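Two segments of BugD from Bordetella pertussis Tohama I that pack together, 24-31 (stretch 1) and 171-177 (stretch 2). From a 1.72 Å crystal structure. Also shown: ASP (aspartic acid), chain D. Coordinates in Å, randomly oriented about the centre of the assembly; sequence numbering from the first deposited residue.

Stretch 1 24-31: PFAAGGPT
Stretch 2, residues 171-177: YKGTAPA

Two loop-to-helix segments of BugD pack around a bound aspartic acid, burying 309 Å² between them. Stretch 1 runs extended through Phe25 (phi/psi -149/163), makes a type II turn from Ala26 to Gly29, and enters a helix at Pro30 with Gly29 as N-cap. Stretch 2 is loop through Gly173, the N-cap of a helix starting at Thr174; a weak bond from Ala177 N to Gly173 O (3.4 Å) closes its first turn. In register, Phe25 lies beside Gly173 (CA to CA 4.9 Å) and Gly29 beside Ala175 (CA to CA 4.3 Å), so the stretches run in roughly the same direction here.

One direct hydrogen bond joins the backbones, Ala26 N to Lys172 O (3.0 Å, 152°). Lys172 O also receives a CA-H...O contact from Phe25 CA (3.4 Å). Water 1 links Lys172 O (3.1 Å) and Pro24 O (2.9 Å) by hydrogen bonds. Water 2 accepts from Ala175 N (3.0 Å) and lies within hydrogen-bonding distance of Ala26 O (2.9 Å) and ASP O (2.7 Å), bridging turn, helix and ligand.

Two alanines whose CA-to-CB bonds point toward the opposing stretch carry much of the side-chain packing: Ala26 CB makes an apolar contact with Pro176 CD (3.6 Å), and Ala175 CB sits in van der Waals contact with the backbone of the turn, 3.4 Å from Ala27 O and 3.5 Å from Gly29 N. Thr174 (chi1 p) brings OG1 to 3.0 Å from Pro30 CD. Gly28 (91/-2) takes a conformation that calls for glycine. At Gly173 (171/168) a CB would clash with Ala26 N. Lys172 (chi1 m, chi2 t, chi3 t, chi4 p) leads its end away.

The ligand ties both helix starts together: Thr31 N donates to ASP OXT (3.1 Å) and Thr174 N to ASP O (3.0 Å), while ASP N donates to Thr31 OG1 (2.9 Å; chi1 m). Phe25 (chi1 m, chi2 -77°) lays one ring face over ASP CA.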

ATOM      1  N   PRO A  24      -5.457   3.465   7.288  1.00  8.49           N
ATOM      2  CA  PRO A  24      -6.004   2.187   7.779  1.00  8.19           C
ATOM      3  C   PRO A  24      -4.998   1.093   8.169  1.00  8.54           C
ATOM      4  O   PRO A  24      -5.290  -0.098   8.008  1.00  8.66           O
ATOM      5  CB  PRO A  24      -6.869   1.720   6.601  1.00  7.89           C
ATOM      6  CG  PRO A  24      -7.203   3.026   5.857  1.00  8.00           C
ATOM      7  CD  PRO A  24      -5.826   3.697   5.879  1.00  8.36           C
ATOM      8  N   PHE A  25      -3.845   1.491   8.703  1.00  8.39           N
ATOM      9  CA  PHE A  25      -2.791   0.553   9.093  1.00  9.02           C
ATOM     10  C   PHE A  25      -2.005   1.083  10.267  1.00  8.95           C
ATOM     11  O   PHE A  25      -2.038   2.283  10.562  1.00  9.14           O
ATOM     12  CB  PHE A  25      -1.829   0.306   7.926  1.00  8.63           C
ATOM     13  CG  PHE A  25      -2.481  -0.361   6.750  1.00  8.80           C
ATOM     14  CD1 PHE A  25      -2.749  -1.731   6.772  1.00  9.03           C
ATOM     15  CD2 PHE A  25      -2.848   0.377   5.638  1.00  9.17           C
ATOM     16  CE1 PHE A  25      -3.376  -2.347   5.700  1.00  9.04           C
ATOM     17  CE2 PHE A  25      -3.470  -0.234   4.550  1.00  9.79           C
ATOM     18  CZ  PHE A  25      -3.731  -1.600   4.578  1.00  8.68           C
ATOM     19  N   ALA A  26      -1.279   0.179  10.919  1.00  9.34           N
ATOM     20  CA  ALA A  26      -0.477   0.519  12.083  1.00  9.71           C
ATOM     21  C   ALA A  26       0.529   1.621  11.781  1.00  9.81           C
ATOM     22  O   ALA A  26       1.089   1.697  10.682  1.00  9.29           O
ATOM     23  CB  ALA A  26       0.241  -0.732  12.587  1.00  9.68           C
ATOM     24  N   ALA A  27       0.750   2.477  12.773  1.00 10.00           N
ATOM     25  CA  ALA A  27       1.747   3.538  12.683  1.00 10.82           C
ATOM     26  C   ALA A  27       3.133   2.955  12.411  1.00 10.65           C
ATOM     27  O   ALA A  27       3.449   1.843  12.850  1.00 11.30           O
ATOM     28  CB  ALA A  27       1.761   4.317  13.983  1.00 10.83           C
ATOM     29  N   GLY A  28       3.950   3.709  11.686  1.00 10.61           N
ATOM     30  CA  GLY A  28       5.337   3.343  11.455  1.00 10.22           C
ATOM     31  C   GLY A  28       5.589   2.511  10.208  1.00 10.01           C
ATOM     32  O   GLY A  28       6.737   2.162   9.918  1.00 10.53           O
ATOM     33  N   GLY A  29       4.521   2.170   9.485  1.00  9.18           N
ATOM     34  CA  GLY A  29       4.629   1.367   8.277  1.00  8.79           C
ATOM     35  C   GLY A  29       4.598   2.221   7.016  1.00  8.38           C
ATOM     36  O   GLY A  29       4.716   3.440   7.082  1.00  9.48           O
ATOM     37  N   PRO A  30       4.455   1.577   5.866  1.00  7.97           N
ATOM     38  CA  PRO A  30       4.634   2.257   4.571  1.00  8.00           C
ATOM     39  C   PRO A  30       3.627   3.384   4.330  1.00  8.11           C
ATOM     40  O   PRO A  30       4.014   4.490   3.965  1.00  8.76           O
ATOM     41  CB  PRO A  30       4.496   1.126   3.548  1.00  7.54           C
ATOM     42  CG  PRO A  30       3.840  -0.028   4.282  1.00  7.50           C
ATOM     43  CD  PRO A  30       4.173   0.137   5.727  1.00  7.48           C
ATOM     44  N   THR A  31       2.345   3.112   4.536  1.00  7.92           N
ATOM     45  CA  THR A  31       1.329   4.130   4.279  1.00  8.75           C
ATOM     46  C   THR A  31       1.412   5.257   5.305  1.00  8.60           C
ATOM     47  O   THR A  31       1.201   6.424   4.975  1.00  8.33           O
ATOM     48  CB  THR A  31      -0.060   3.488   4.247  1.00  8.85           C
ATOM     49  OG1 THR A  31      -0.090   2.523   3.191  1.00 11.34           O
ATOM     50  CG2 THR A  31      -1.137   4.502   3.836  1.00  9.67           C
ATOM     51  N   TYR A 171      -1.214  -9.233  10.023  1.00  9.64           N
ATOM     52  CA  TYR A 171      -0.918  -8.183  10.999  1.00  9.56           C
ATOM     53  C   TYR A 171      -1.750  -6.943  10.673  1.00  9.93           C
ATOM     54  O   TYR A 171      -2.328  -6.855   9.589  1.00 10.03           O
ATOM     55  CB  TYR A 171       0.567  -7.813  10.933  1.00  9.41           C
ATOM     56  CG  TYR A 171       1.506  -8.919  11.363  1.00  9.38           C
ATOM     57  CD1 TYR A 171       2.036  -8.937  12.648  1.00  9.99           C
ATOM     58  CD2 TYR A 171       1.877  -9.935  10.478  1.00  8.51           C
ATOM     59  CE1 TYR A 171       2.913  -9.949  13.055  1.00 10.11           C
ATOM     60  CE2 TYR A 171       2.741 -10.955  10.874  1.00 10.40           C
ATOM     61  CZ  TYR A 171       3.261 -10.952  12.162  1.00  9.70           C
ATOM     62  OH  TYR A 171       4.112 -11.949  12.561  1.00 11.58           O
ATOM     63  N   LYS A 172      -1.796  -5.979  11.594  1.00 10.12           N
ATOM     64  CA  LYS A 172      -2.550  -4.741  11.371  1.00 11.08           C
ATOM     65  C   LYS A 172      -1.811  -3.754  10.473  1.00 10.95           C
ATOM     66  O   LYS A 172      -2.258  -2.621  10.276  1.00 12.23           O
ATOM     67  CB  LYS A 172      -2.913  -4.082  12.705  1.00 11.40           C
ATOM     68  CG  LYS A 172      -4.040  -4.798  13.439  1.00 15.82           C
ATOM     69  CD  LYS A 172      -4.281  -4.173  14.811  1.00 20.11           C
ATOM     70  CE  LYS A 172      -5.593  -4.658  15.423  1.00 24.08           C
ATOM     71  NZ  LYS A 172      -5.874  -6.106  15.190  1.00 27.65           N
ATOM     72  N   GLY A 173      -0.658  -4.170   9.967  1.00 10.79           N
ATOM     73  CA  GLY A 173       0.155  -3.345   9.089  1.00  9.68           C
ATOM     74  C   GLY A 173       1.482  -4.036   8.889  1.00  8.89           C
ATOM     75  O   GLY A 173       1.786  -4.999   9.600  1.00  8.88           O
ATOM     76  N   THR A 174       2.281  -3.583   7.929  1.00  8.27           N
ATOM     77  CA  THR A 174       3.608  -4.204   7.796  1.00  8.46           C
ATOM     78  C   THR A 174       4.668  -3.637   8.729  1.00  8.91           C
ATOM     79  O   THR A 174       5.779  -4.156   8.758  1.00  9.99           O
ATOM     80  CB  THR A 174       4.124  -4.218   6.348  1.00  7.54           C
ATOM     81  OG1 THR A 174       4.051  -2.889   5.810  1.00  7.81           O
ATOM     82  CG2 THR A 174       3.204  -5.079   5.470  1.00  7.60           C
ATOM     83  N   ALA A 175       4.343  -2.602   9.504  1.00  9.50           N
ATOM     84  CA  ALA A 175       5.233  -2.217  10.597  1.00  9.76           C
ATOM     85  C   ALA A 175       5.328  -3.335  11.669  1.00  9.77           C
ATOM     86  O   ALA A 175       6.436  -3.813  11.953  1.00 10.25           O
ATOM     87  CB  ALA A 175       4.828  -0.853  11.214  1.00  9.96           C
ATOM     88  N   PRO A 176       4.213  -3.776  12.262  1.00 10.14           N
ATOM     89  CA  PRO A 176       4.277  -4.925  13.183  1.00 10.00           C
ATOM     90  C   PRO A 176       4.778  -6.202  12.502  1.00  9.97           C
ATOM     91  O   PRO A 176       5.488  -6.988  13.139  1.00  9.79           O
ATOM     92  CB  PRO A 176       2.828  -5.107  13.660  1.00 10.60           C
ATOM     93  CG  PRO A 176       1.995  -4.299  12.775  1.00 11.35           C
ATOM     94  CD  PRO A 176       2.856  -3.211  12.192  1.00  9.80           C
ATOM     95  N   ALA A 177       4.429  -6.406  11.234  1.00  9.03           N
ATOM     96  CA  ALA A 177       4.937  -7.586  10.517  1.00  9.22           C
ATOM     97  C   ALA A 177       6.456  -7.529  10.412  1.00  9.28           C
ATOM     98  O   ALA A 177       7.135  -8.525  10.667  1.00  9.47           O
ATOM     99  CB  ALA A 177       4.308  -7.699   9.152  1.00  9.18           C
TER
HETATM  100  N   ASP D 901       0.382  -0.302   3.386  1.00  7.83           N
HETATM  101  CA  ASP D 901       0.165  -1.126   4.613  1.00  7.79           C
HETATM  102  C   ASP D 901       0.721  -0.444   5.854  1.00  8.12           C
HETATM  103  O   ASP D 901       1.031  -1.114   6.858  1.00  8.63           O
HETATM  104  CB  ASP D 901       0.797  -2.502   4.452  1.00  7.59           C
HETATM  105  CG  ASP D 901       0.120  -3.325   3.387  1.00  7.57           C
HETATM  106  OD1 ASP D 901       0.690  -4.377   3.014  1.00  7.40           O
HETATM  107  OD2 ASP D 901      -0.981  -2.994   2.875  1.00  8.41           O
HETATM  108  OXT ASP D 901       0.859   0.780   5.833  1.00  8.21           O
HETATM  109  O   HOH W   1      -4.948  -2.818   8.789  1.00 16.25           O
HETATM  110  O   HOH W   2       2.063  -0.679   9.315  1.00 10.15           O